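Local coordinates for PAC2 family protein (Streptomyces avermitilis, PDB 3MNF) that is of unknown function but belongs to the PAC2 family, named after a proteasome assembly chaperone, and forms an alpha/beta domain in a multi-subunit assembly, at residues V26-D30 with V86-G90; L29-W33 with S73-V77; A43-F49 with W67-R71; T195-N200 with L212-P216. All coordinates share one frame. Numbering follows the deposited sequence.

Interaction 1: V26-D30 with V86-G90; sequences VAHLD and VLVRG
This is a helix-on-sheet contact: residues 26-30, inside helix 21-32, lie across strand residues 86-90 in the interior of the mixed sheet. The helix segment is regular, with Asp30 N bonded to Val26 O at 2.9 Å, and 86-90 is regular beta strand. The axes come within 8.8 Å and their N-to-C directions differ by 132°; the CA atoms of Val26 and Arg89 are 6.8 Å apart. Leu87 (chi1 m, chi2 t) and Arg89 (chi1 m, chi2 t, chi3 p) point toward the helix. Val26 (chi1 t) places CG1 3.9 Å from Leu87 CB and 3.6 Å from Arg89 CG, and Leu87 CD1 lies 3.8 Å from Leu29 CB. At the more open end Ala27 CB covers one face of the Arg89 guanidinium, 3.8 Å from NH2, while Asp30 OD2 approaches NH1 at 3.4 Å in a salt bridge whose hydrogen bond is weak; the better partner of Asp30 is Ser73. Val88 points away, onto Leu104 of helix 97-111. Helices on both faces mark a three-layer alpha/beta/alpha sandwich.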
loop_
_atom_site.group_PDB
_atom_site.type_symbol
_atom_site.label_atom_id
_atom_site.label_comp_id
_atom_site.label_asym_id
_atom_site.label_seq_id
_atom_site.Cartn_x
_atom_site.Cartn_y
_atom_site.Cartn_z
ATOM N N VAL A 26 1.441 30.869 -9.993
ATOM C CA VAL A 26 1.781 30.531 -8.619
ATOM C C VAL A 26 3.298 30.645 -8.405
ATOM O O VAL A 26 3.746 31.064 -7.340
ATOM C CB VAL A 26 1.229 29.149 -8.193
ATOM C CG1 VAL A 26 1.480 28.899 -6.731
ATOM C CG2 VAL A 26 -0.246 29.080 -8.454
ATOM N N ALA A 27 4.089 30.289 -9.413
ATOM C CA ALA A 27 5.529 30.425 -9.307
ATOM C C ALA A 27 5.843 31.894 -8.968
ATOM O O ALA A 27 6.645 32.197 -8.068
ATOM C CB ALA A 27 6.180 30.004 -10.593
ATOM N N HIS A 28 5.162 32.790 -9.681
ATOM C CA HIS A 28 5.310 34.223 -9.535
ATOM C C HIS A 28 4.989 34.685 -8.112
ATOM O O HIS A 28 5.701 35.500 -7.535
ATOM C CB HIS A 28 4.407 34.923 -10.543
ATOM C CG HIS A 28 4.521 36.410 -10.519
ATOM N ND1 HIS A 28 5.401 37.099 -11.319
ATOM C CD2 HIS A 28 3.870 37.342 -9.786
ATOM C CE1 HIS A 28 5.289 38.393 -11.080
ATOM N NE2 HIS A 28 4.365 38.567 -10.156
ATOM N N LEU A 29 3.913 34.166 -7.545
ATOM C CA LEU A 29 3.595 34.480 -6.169
ATOM C C LEU A 29 4.700 33.982 -5.251
ATOM O O LEU A 29 5.103 34.679 -4.333
ATOM C CB LEU A 29 2.259 33.858 -5.772
ATOM C CG LEU A 29 1.068 34.307 -6.615
ATOM C CD1 LEU A 29 -0.203 33.673 -6.113
ATOM C CD2 LEU A 29 0.935 35.816 -6.598
ATOM N N ASP A 30 5.205 32.780 -5.513
ATOM C CA ASP A 30 6.204 32.182 -4.641
ATOM C C ASP A 30 7.498 32.967 -4.682
ATOM O O ASP A 30 8.125 33.201 -3.652
ATOM C CB ASP A 30 6.459 30.722 -5.008
ATOM C CG ASP A 30 7.115 29.949 -3.874
ATOM O OD1 ASP A 30 6.705 30.137 -2.711
ATOM O OD2 ASP A 30 8.042 29.153 -4.123
ATOM N N VAL A 86 -1.003 29.932 1.384
ATOM C CA VAL A 86 -0.396 28.625 1.278
ATOM C C VAL A 86 -0.378 28.312 -0.197
ATOM O O VAL A 86 -1.436 28.168 -0.821
ATOM C CB VAL A 86 -1.220 27.565 2.036
ATOM C CG1 VAL A 86 -0.687 26.189 1.771
ATOM C CG2 VAL A 86 -1.219 27.853 3.538
ATOM N N LEU A 87 0.812 28.225 -0.776
ATOM C CA LEU A 87 0.905 27.985 -2.217
ATOM C C LEU A 87 1.164 26.510 -2.480
ATOM O O LEU A 87 1.950 25.866 -1.761
ATOM C CB LEU A 87 1.984 28.857 -2.858
ATOM C CG LEU A 87 1.806 30.349 -2.601
ATOM C CD1 LEU A 87 2.946 31.141 -3.178
ATOM C CD2 LEU A 87 0.503 30.826 -3.166
ATOM N N VAL A 88 0.494 25.971 -3.492
ATOM C CA VAL A 88 0.683 24.593 -3.859
ATOM C C VAL A 88 1.111 24.539 -5.296
ATOM O O VAL A 88 0.343 24.901 -6.174
ATOM C CB VAL A 88 -0.606 23.800 -3.673
ATOM C CG1 VAL A 88 -0.436 22.348 -4.133
ATOM C CG2 VAL A 88 -1.031 23.852 -2.206
ATOM N N ARG A 89 2.337 24.085 -5.534
ATOM C CA ARG A 89 2.894 24.017 -6.878
ATOM C C ARG A 89 3.165 22.581 -7.259
ATOM O O ARG A 89 4.112 21.954 -6.756
ATOM C CB ARG A 89 4.177 24.822 -6.935
ATOM C CG ARG A 89 3.931 26.298 -6.750
ATOM C CD ARG A 89 5.203 27.093 -6.745
ATOM N NE ARG A 89 5.950 26.880 -7.980
ATOM C CZ ARG A 89 7.252 27.101 -8.109
ATOM N NH1 ARG A 89 7.955 27.542 -7.080
ATOM N NH2 ARG A 89 7.841 26.880 -9.270
ATOM N N GLY A 90 2.333 22.045 -8.139
ATOM C CA GLY A 90 2.437 20.635 -8.437
ATOM C C GLY A 90 2.442 20.306 -9.906
ATOM O O GLY A 90 2.152 21.139 -10.753
#

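Interaction 2: L29-W33 with S73-V77; sequences LDREW and SVVRV
Residues 29-32 form the C-terminal turn of helix 21-32, and Trp33, at phi/psi -94/9°, is the first residue to leave helical geometry, although its N still bonds Leu29 O at 3.1 Å. Residues 73-77 are regular beta strand within strand 70-78. Trp33 and Val75 set the register, with CA atoms 6.1 Å apart. Ser73, Val75 and Val77 direct their CB atoms toward the helix end, whereas Val74 and Arg76 point away. At one end Ser73, chi1 p, donates from OG to Asp30 OD1 at 2.9 Å. This hydrogen bond leaves Asp30 OD2 to make its weak, long ion pair with Arg89. In the middle Val75 CG1 lies 3.8 Å from Trp33 CB. Farther along, the indole (chi1 m) turns a face to Val77: CG2 sits 3.6 Å from the centroid of the six-membered ring and only 9° off its normal, a well-formed CH-pi contact, and the same methyl is 3.6 Å from Trp33 CE2. The chemistry thus passes from polar to aromatic as the helix gives way to loop. Around this site, strand 70-78 runs between strands 36-40 and 82-91, Leu29 packs onto helix 192-206, and Trp33 also meets Val208, Ile210 and Pro211.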
loop_
_atom_site.group_PDB
_atom_site.type_symbol
_atom_site.label_atom_id
_atom_site.label_comp_id
_atom_site.label_asym_id
_atom_site.label_seq_id
_atom_site.Cartn_x
_atom_site.Cartn_y
_atom_site.Cartn_z
ATOM N N LEU A 29 3.913 34.166 -7.545
ATOM C CA LEU A 29 3.595 34.480 -6.169
ATOM C C LEU A 29 4.700 33.982 -5.251
ATOM O O LEU A 29 5.103 34.679 -4.333
ATOM C CB LEU A 29 2.259 33.858 -5.772
ATOM C CG LEU A 29 1.068 34.307 -6.615
ATOM C CD1 LEU A 29 -0.203 33.673 -6.113
ATOM C CD2 LEU A 29 0.935 35.816 -6.598
ATOM N N ASP A 30 5.205 32.780 -5.513
ATOM C CA ASP A 30 6.204 32.182 -4.641
ATOM C C ASP A 30 7.498 32.967 -4.682
ATOM O O ASP A 30 8.125 33.201 -3.652
ATOM C CB ASP A 30 6.459 30.722 -5.008
ATOM C CG ASP A 30 7.115 29.949 -3.874
ATOM O OD1 ASP A 30 6.705 30.137 -2.711
ATOM O OD2 ASP A 30 8.042 29.153 -4.123
ATOM N N ARG A 31 7.882 33.369 -5.887
ATOM C CA ARG A 31 9.090 34.153 -6.107
ATOM C C ARG A 31 8.956 35.544 -5.490
ATOM O O ARG A 31 9.693 35.861 -4.561
ATOM C CB ARG A 31 9.383 34.227 -7.603
ATOM C CG ARG A 31 10.668 34.939 -8.028
ATOM C CD ARG A 31 10.739 35.009 -9.575
ATOM N NE ARG A 31 10.006 33.876 -10.182
ATOM C CZ ARG A 31 9.040 33.980 -11.105
ATOM N NH1 ARG A 31 8.693 35.185 -11.589
ATOM N NH2 ARG A 31 8.436 32.874 -11.555
ATOM N N GLU A 32 7.998 36.345 -5.976
ATOM C CA GLU A 32 7.854 37.744 -5.541
ATOM C C GLU A 32 7.728 37.880 -4.031
ATOM O O GLU A 32 8.301 38.798 -3.447
ATOM C CB GLU A 32 6.666 38.467 -6.201
ATOM C CG GLU A 32 6.600 38.484 -7.735
ATOM C CD GLU A 32 7.887 38.915 -8.449
ATOM O OE1 GLU A 32 8.365 40.062 -8.237
ATOM O OE2 GLU A 32 8.393 38.087 -9.260
ATOM N N TRP A 33 6.988 36.972 -3.405
ATOM C CA TRP A 33 6.770 37.021 -1.963
ATOM C C TRP A 33 7.742 36.168 -1.144
ATOM O O TRP A 33 7.555 36.002 0.060
ATOM C CB TRP A 33 5.332 36.632 -1.626
ATOM C CG TRP A 33 4.321 37.703 -1.877
ATOM C CD1 TRP A 33 4.487 39.046 -1.701
ATOM C CD2 TRP A 33 2.969 37.518 -2.312
ATOM N NE1 TRP A 33 3.325 39.713 -2.019
ATOM C CE2 TRP A 33 2.377 38.796 -2.392
ATOM C CE3 TRP A 33 2.197 36.394 -2.640
ATOM C CZ2 TRP A 33 1.050 38.984 -2.793
ATOM C CZ3 TRP A 33 0.873 36.575 -3.026
ATOM C CH2 TRP A 33 0.316 37.862 -3.102
ATOM N N SER A 73 4.371 25.749 0.193
ATOM C CA SER A 73 5.102 26.822 0.872
ATOM C C SER A 73 4.157 27.897 1.397
ATOM O O SER A 73 3.022 28.011 0.911
ATOM C CB SER A 73 6.106 27.466 -0.074
ATOM O OG SER A 73 5.442 28.116 -1.137
ATOM N N VAL A 74 4.638 28.664 2.381
ATOM C CA VAL A 74 3.888 29.762 3.023
ATOM C C VAL A 74 4.441 31.105 2.605
ATOM O O VAL A 74 5.654 31.328 2.660
ATOM C CB VAL A 74 4.058 29.797 4.558
ATOM C CG1 VAL A 74 2.903 30.527 5.198
ATOM C CG2 VAL A 74 4.185 28.415 5.136
ATOM N N VAL A 75 3.552 32.011 2.223
ATOM C CA VAL A 75 3.939 33.394 2.008
ATOM C C VAL A 75 3.236 34.255 3.046
ATOM O O VAL A 75 2.105 33.966 3.433
ATOM C CB VAL A 75 3.687 33.896 0.540
ATOM C CG1 VAL A 75 4.534 33.133 -0.456
ATOM C CG2 VAL A 75 2.242 33.783 0.158
ATOM N N ARG A 76 3.938 35.279 3.531
ATOM C CA ARG A 76 3.337 36.265 4.434
ATOM C C ARG A 76 3.124 37.599 3.712
ATOM O O ARG A 76 4.064 38.358 3.477
ATOM C CB ARG A 76 4.157 36.433 5.724
ATOM N N VAL A 77 1.875 37.826 3.307
ATOM C CA VAL A 77 1.378 39.127 2.845
ATOM C C VAL A 77 0.878 39.818 4.129
ATOM O O VAL A 77 0.738 39.145 5.151
ATOM C CB VAL A 77 0.220 38.930 1.834
ATOM C CG1 VAL A 77 -0.260 40.268 1.265
ATOM C CG2 VAL A 77 0.643 37.979 0.713
#

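Interaction 3: A43-F49 with W67-R71; sequences AEDYYDF and WPTTR
Following residues 67-71 in order, the chain comes in extended and passes into strand 70-78 beside the loop 43-49, which opens as a tight turn: Tyr46 N and Tyr47 N both bond Ala43 O, at 2.8 and 3.2 Å. Trp67 (chi1 m, chi2 88°) comes first and directs the edge of its indole at the face of Phe49, a T-shaped pair with centroids 5.0 Å apart, planes at 67°, and Trp67 CE3 3.6 Å from Phe49 CE1. Pro68 wedges in next: its CG is 3.8 Å from Phe49 CE1 and 4.2 Å from Tyr47 CB, while its O lies 3.2 Å from Ala43 CB and over one face of the Tyr47 ring. Thr69 marks the nearest backbone approach, its CA 5.3 Å from that of Ala43, and its OG1 bonds Leu41 O. Thr70, chi1 m, then donates from OG1 to Tyr47 OH at 2.9 Å; that phenol also bonds Ile91 O, tying loop and two strands together. Arg71 leaves the contact for Glu110 of a third subunit. Phe49 also meets Trp97 of the second subunit, and Glu44 bonds Ser99 there. A T-shaped Trp-Phe pair and a proline join loop 43-49 to strand 70-78 beside a neighbouring subunit.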
loop_
_atom_site.group_PDB
_atom_site.type_symbol
_atom_site.label_atom_id
_atom_site.label_comp_id
_atom_site.label_asym_id
_atom_site.label_seq_id
_atom_site.Cartn_x
_atom_site.Cartn_y
_atom_site.Cartn_z
ATOM N N ALA A 43 6.358 11.740 -3.984
ATOM C CA ALA A 43 6.184 11.412 -5.389
ATOM C C ALA A 43 5.900 9.944 -5.595
ATOM O O ALA A 43 5.037 9.584 -6.389
ATOM C CB ALA A 43 7.372 11.815 -6.156
ATOM N N GLU A 44 6.603 9.101 -4.847
ATOM C CA GLU A 44 6.441 7.650 -4.880
ATOM C C GLU A 44 4.987 7.171 -4.987
ATOM O O GLU A 44 4.720 6.154 -5.619
ATOM C CB GLU A 44 7.075 7.068 -3.645
ATOM C CG GLU A 44 7.475 5.622 -3.735
ATOM C CD GLU A 44 8.806 5.391 -4.429
ATOM O OE1 GLU A 44 9.265 6.258 -5.219
ATOM O OE2 GLU A 44 9.377 4.309 -4.194
ATOM N N ASP A 45 4.045 7.910 -4.403
ATOM C CA ASP A 45 2.637 7.497 -4.391
ATOM C C ASP A 45 1.849 7.928 -5.598
ATOM O O ASP A 45 0.775 7.386 -5.831
ATOM C CB ASP A 45 1.912 8.012 -3.146
ATOM C CG ASP A 45 2.384 7.317 -1.866
ATOM O OD1 ASP A 45 2.412 6.051 -1.822
ATOM O OD2 ASP A 45 2.741 8.055 -0.899
ATOM N N TYR A 46 2.351 8.889 -6.371
ATOM C CA TYR A 46 1.481 9.548 -7.328
ATOM C C TYR A 46 1.923 9.614 -8.789
ATOM O O TYR A 46 1.085 9.784 -9.694
ATOM C CB TYR A 46 1.218 10.936 -6.822
ATOM C CG TYR A 46 0.581 10.968 -5.457
ATOM C CD1 TYR A 46 1.220 11.571 -4.388
ATOM C CD2 TYR A 46 -0.662 10.406 -5.246
ATOM C CE1 TYR A 46 0.642 11.614 -3.156
ATOM C CE2 TYR A 46 -1.256 10.439 -4.000
ATOM C CZ TYR A 46 -0.598 11.047 -2.967
ATOM O OH TYR A 46 -1.184 11.077 -1.743
ATOM N N TYR A 47 3.231 9.473 -9.005
ATOM C CA TYR A 47 3.852 9.788 -10.276
ATOM C C TYR A 47 4.480 8.575 -10.966
ATOM O O TYR A 47 5.255 7.808 -10.377
ATOM C CB TYR A 47 4.851 10.922 -10.105
ATOM C CG TYR A 47 4.224 12.226 -9.667
ATOM C CD1 TYR A 47 4.177 12.585 -8.320
ATOM C CD2 TYR A 47 3.654 13.096 -10.592
ATOM C CE1 TYR A 47 3.580 13.761 -7.908
ATOM C CE2 TYR A 47 3.054 14.293 -10.191
ATOM C CZ TYR A 47 3.027 14.617 -8.849
ATOM O OH TYR A 47 2.450 15.800 -8.440
ATOM N N ASP A 48 4.080 8.381 -12.215
ATOM C CA ASP A 48 4.680 7.439 -13.109
ATOM C C ASP A 48 5.931 8.148 -13.583
ATOM O O ASP A 48 5.844 9.260 -14.117
ATOM C CB ASP A 48 3.732 7.186 -14.266
ATOM C CG ASP A 48 4.306 6.240 -15.293
ATOM O OD1 ASP A 48 5.424 6.505 -15.780
ATOM O OD2 ASP A 48 3.635 5.234 -15.633
ATOM N N PHE A 49 7.091 7.524 -13.389
ATOM C CA PHE A 49 8.335 8.225 -13.602
ATOM C C PHE A 49 8.848 8.047 -15.006
ATOM O O PHE A 49 9.893 8.579 -15.370
ATOM C CB PHE A 49 9.387 7.810 -12.581
ATOM C CG PHE A 49 9.019 8.139 -11.178
ATOM C CD1 PHE A 49 8.846 9.453 -10.784
ATOM C CD2 PHE A 49 8.855 7.145 -10.243
ATOM C CE1 PHE A 49 8.505 9.762 -9.473
ATOM C CE2 PHE A 49 8.502 7.444 -8.932
ATOM C CZ PHE A 49 8.325 8.749 -8.549
ATOM N N TRP A 67 12.816 15.170 -8.153
ATOM C CA TRP A 67 11.670 14.343 -8.507
ATOM C C TRP A 67 10.513 15.234 -8.908
ATOM O O TRP A 67 10.426 16.359 -8.437
ATOM C CB TRP A 67 11.257 13.452 -7.315
ATOM C CG TRP A 67 12.329 12.495 -6.926
ATOM C CD1 TRP A 67 13.339 12.722 -6.043
ATOM C CD2 TRP A 67 12.540 11.171 -7.447
ATOM N NE1 TRP A 67 14.167 11.624 -5.970
ATOM C CE2 TRP A 67 13.699 10.656 -6.820
ATOM C CE3 TRP A 67 11.856 10.367 -8.374
ATOM C CZ2 TRP A 67 14.186 9.374 -7.080
ATOM C CZ3 TRP A 67 12.340 9.102 -8.638
ATOM C CH2 TRP A 67 13.500 8.616 -7.989
ATOM N N PRO A 68 9.609 14.742 -9.765
ATOM C CA PRO A 68 8.360 15.457 -9.922
ATOM C C PRO A 68 7.621 15.431 -8.606
ATOM O O PRO A 68 7.605 14.402 -7.949
ATOM C CB PRO A 68 7.596 14.608 -10.930
ATOM C CG PRO A 68 8.256 13.284 -10.928
ATOM C CD PRO A 68 9.674 13.551 -10.623
ATOM N N THR A 69 7.025 16.544 -8.189
ATOM C CA THR A 69 6.172 16.487 -6.998
ATOM C C THR A 69 5.233 17.676 -6.861
ATOM O O THR A 69 5.050 18.405 -7.803
ATOM C CB THR A 69 6.990 16.179 -5.697
ATOM O OG1 THR A 69 6.090 15.742 -4.661
ATOM C CG2 THR A 69 7.833 17.388 -5.260
ATOM N N THR A 70 4.588 17.810 -5.716
ATOM C CA THR A 70 3.692 18.912 -5.455
ATOM C C THR A 70 4.199 19.439 -4.151
ATOM O O THR A 70 4.259 18.705 -3.159
ATOM C CB THR A 70 2.243 18.429 -5.309
ATOM O OG1 THR A 70 1.804 17.902 -6.569
ATOM C CG2 THR A 70 1.331 19.553 -4.903
ATOM N N ARG A 71 4.607 20.703 -4.161
ATOM C CA ARG A 71 5.296 21.258 -3.023
ATOM C C ARG A 71 4.462 22.365 -2.398
ATOM O O ARG A 71 3.795 23.117 -3.107
ATOM C CB ARG A 71 6.666 21.742 -3.448
ATOM C CG ARG A 71 7.624 22.018 -2.303
ATOM C CD ARG A 71 9.085 22.133 -2.797
ATOM N NE ARG A 71 9.349 21.272 -3.961
ATOM C CZ ARG A 71 10.039 20.134 -3.930
ATOM N NH1 ARG A 71 10.573 19.682 -2.785
ATOM N NH2 ARG A 71 10.205 19.450 -5.064
#

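Interaction 4: T195-N200 with L212-P216; sequences TLALLN and LGELP
A type II' beta turn, Leu212 to Leu215, leads into helix 215-226 here and lays its leucines against helix 192-206, a helix-loop-helix connection on the outer side of the alpha/beta domain. Leu215 N closes the turn on Leu212 O at 3.0 Å, and Gly213 takes the corner with phi/psi 43/-127°, a positive phi that favours glycine. Residues 195-200 are regular helix, with Leu199 N on Thr195 O at 3.0 Å and Asn200 N on Leu196 O at 2.9 Å. The nearest CA atoms, those of Leu196 and Leu215, stand 6.8 Å apart. Two bumps from the turn fill two hollows of the helix. Leu215 (chi1 m, chi2 t) enters the gap between Thr195 and Leu199, one helical turn apart: its CD1 is 4.2 Å from Thr195 CG2 and 4.0 Å from Leu199 CD1. Leu212 fits the neighbouring hollow, where its CD2 lies 4.4 Å from Leu199 CB and 4.2 Å from Asn200 OD1. In return Leu196 (chi1 t, chi2 p) projects from the helix between Leu212 and Pro216, its CD2 3.9 Å from Pro216 CA. Beneath, His28 of helix 21-32 touches both Leu199 and Leu215. The tightest meeting of all is methyl on methyl, Leu196 CD1 to Leu212 CD2 at 3.5 Å.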
loop_
_atom_site.group_PDB
_atom_site.type_symbol
_atom_site.label_atom_id
_atom_site.label_comp_id
_atom_site.label_asym_id
_atom_site.label_seq_id
_atom_site.Cartn_x
_atom_site.Cartn_y
_atom_site.Cartn_z
ATOM N N THR A 195 -1.147 34.527 -17.744
ATOM C CA THR A 195 -0.706 34.461 -16.366
ATOM C C THR A 195 -1.234 35.708 -15.673
ATOM O O THR A 195 -1.819 35.636 -14.586
ATOM C CB THR A 195 0.820 34.388 -16.281
ATOM O OG1 THR A 195 1.262 33.190 -16.927
ATOM C CG2 THR A 195 1.279 34.379 -14.838
ATOM N N LEU A 196 -1.060 36.841 -16.342
ATOM C CA LEU A 196 -1.463 38.117 -15.803
ATOM C C LEU A 196 -2.970 38.176 -15.607
ATOM O O LEU A 196 -3.444 38.753 -14.625
ATOM C CB LEU A 196 -0.995 39.244 -16.716
ATOM C CG LEU A 196 -1.189 40.677 -16.232
ATOM C CD1 LEU A 196 -0.673 40.839 -14.804
ATOM C CD2 LEU A 196 -0.520 41.678 -17.208
ATOM N N ALA A 197 -3.719 37.566 -16.524
ATOM C CA ALA A 197 -5.171 37.580 -16.440
ATOM C C ALA A 197 -5.633 36.850 -15.179
ATOM O O ALA A 197 -6.544 37.310 -14.490
ATOM C CB ALA A 197 -5.774 36.981 -17.678
ATOM N N LEU A 198 -4.969 35.732 -14.872
ATOM C CA LEU A 198 -5.256 34.941 -13.676
ATOM C C LEU A 198 -4.949 35.748 -12.431
ATOM O O LEU A 198 -5.799 35.870 -11.543
ATOM C CB LEU A 198 -4.456 33.631 -13.654
ATOM C CG LEU A 198 -4.857 32.496 -14.602
ATOM C CD1 LEU A 198 -3.855 31.391 -14.488
ATOM C CD2 LEU A 198 -6.254 31.943 -14.361
ATOM N N LEU A 199 -3.742 36.315 -12.387
ATOM C CA LEU A 199 -3.299 37.084 -11.234
ATOM C C LEU A 199 -4.212 38.264 -10.927
ATOM O O LEU A 199 -4.553 38.483 -9.770
ATOM C CB LEU A 199 -1.856 37.537 -11.404
ATOM C CG LEU A 199 -0.842 36.427 -11.139
ATOM C CD1 LEU A 199 0.557 37.006 -11.064
ATOM C CD2 LEU A 199 -1.176 35.691 -9.868
ATOM N N ASN A 200 -4.624 39.002 -11.953
ATOM C CA ASN A 200 -5.602 40.066 -11.763
ATOM C C ASN A 200 -6.907 39.569 -11.130
ATOM O O ASN A 200 -7.441 40.212 -10.220
ATOM C CB ASN A 200 -5.890 40.788 -13.077
ATOM C CG ASN A 200 -4.690 41.587 -13.576
ATOM O OD1 ASN A 200 -3.974 42.212 -12.783
ATOM N ND2 ASN A 200 -4.460 41.568 -14.899
ATOM N N LEU A 212 3.318 42.451 -9.659
ATOM C CA LEU A 212 3.334 41.837 -10.983
ATOM C C LEU A 212 4.706 41.855 -11.651
ATOM O O LEU A 212 4.861 41.338 -12.759
ATOM C CB LEU A 212 2.304 42.512 -11.891
ATOM C CG LEU A 212 0.899 42.766 -11.328
ATOM C CD1 LEU A 212 0.282 44.023 -11.956
ATOM C CD2 LEU A 212 -0.012 41.550 -11.486
ATOM N N GLY A 213 5.696 42.443 -10.977
ATOM C CA GLY A 213 7.068 42.504 -11.481
ATOM C C GLY A 213 7.148 42.835 -12.961
ATOM O O GLY A 213 6.547 43.808 -13.418
ATOM N N GLU A 214 7.868 42.002 -13.712
ATOM C CA GLU A 214 8.127 42.263 -15.134
ATOM C C GLU A 214 6.985 41.789 -16.057
ATOM O O GLU A 214 7.017 42.057 -17.268
ATOM C CB GLU A 214 9.486 41.671 -15.598
ATOM C CG GLU A 214 10.699 41.851 -14.664
ATOM C CD GLU A 214 10.775 43.234 -14.015
ATOM O OE1 GLU A 214 11.207 44.205 -14.679
ATOM O OE2 GLU A 214 10.411 43.349 -12.821
ATOM N N LEU A 215 5.982 41.113 -15.485
ATOM C CA LEU A 215 4.856 40.558 -16.256
ATOM C C LEU A 215 4.079 41.503 -17.190
ATOM O O LEU A 215 3.853 41.158 -18.348
ATOM C CB LEU A 215 3.866 39.852 -15.337
ATOM C CG LEU A 215 4.067 38.372 -15.042
ATOM C CD1 LEU A 215 3.209 38.003 -13.849
ATOM C CD2 LEU A 215 3.732 37.518 -16.251
ATOM N N PRO A 216 3.641 42.682 -16.695
ATOM C CA PRO A 216 2.904 43.567 -17.613
ATOM C C PRO A 216 3.683 43.934 -18.892
ATOM O O PRO A 216 3.094 43.996 -19.978
ATOM C CB PRO A 216 2.624 44.800 -16.752
ATOM C CG PRO A 216 2.611 44.274 -15.356
ATOM C CD PRO A 216 3.701 43.253 -15.337
#

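In the fold
Helix 21-32 joins three of the four contacts. Interactions 1 and 2 share Leu29 and Asp30 and place successive parts of that helix on neighbouring strands, 82-91 and 70-78; between them Leu87 N probably bonds Ser73 O, 2.8 Å away. Interaction 4 lies beside helix 21-32, which it meets through Leu29 and His28 against Leu199, and its chemistry is essentially apolar. Interaction 1, closest to the chain's centre, is apolar inside with a charged pair at its exposed side, whereas interaction 2 mixes a hydroxyl-carboxylate bond with CH-pi packing. Interaction 3, about 28 Å between centres from interaction 4, is aromatic and buried, with help from another subunit.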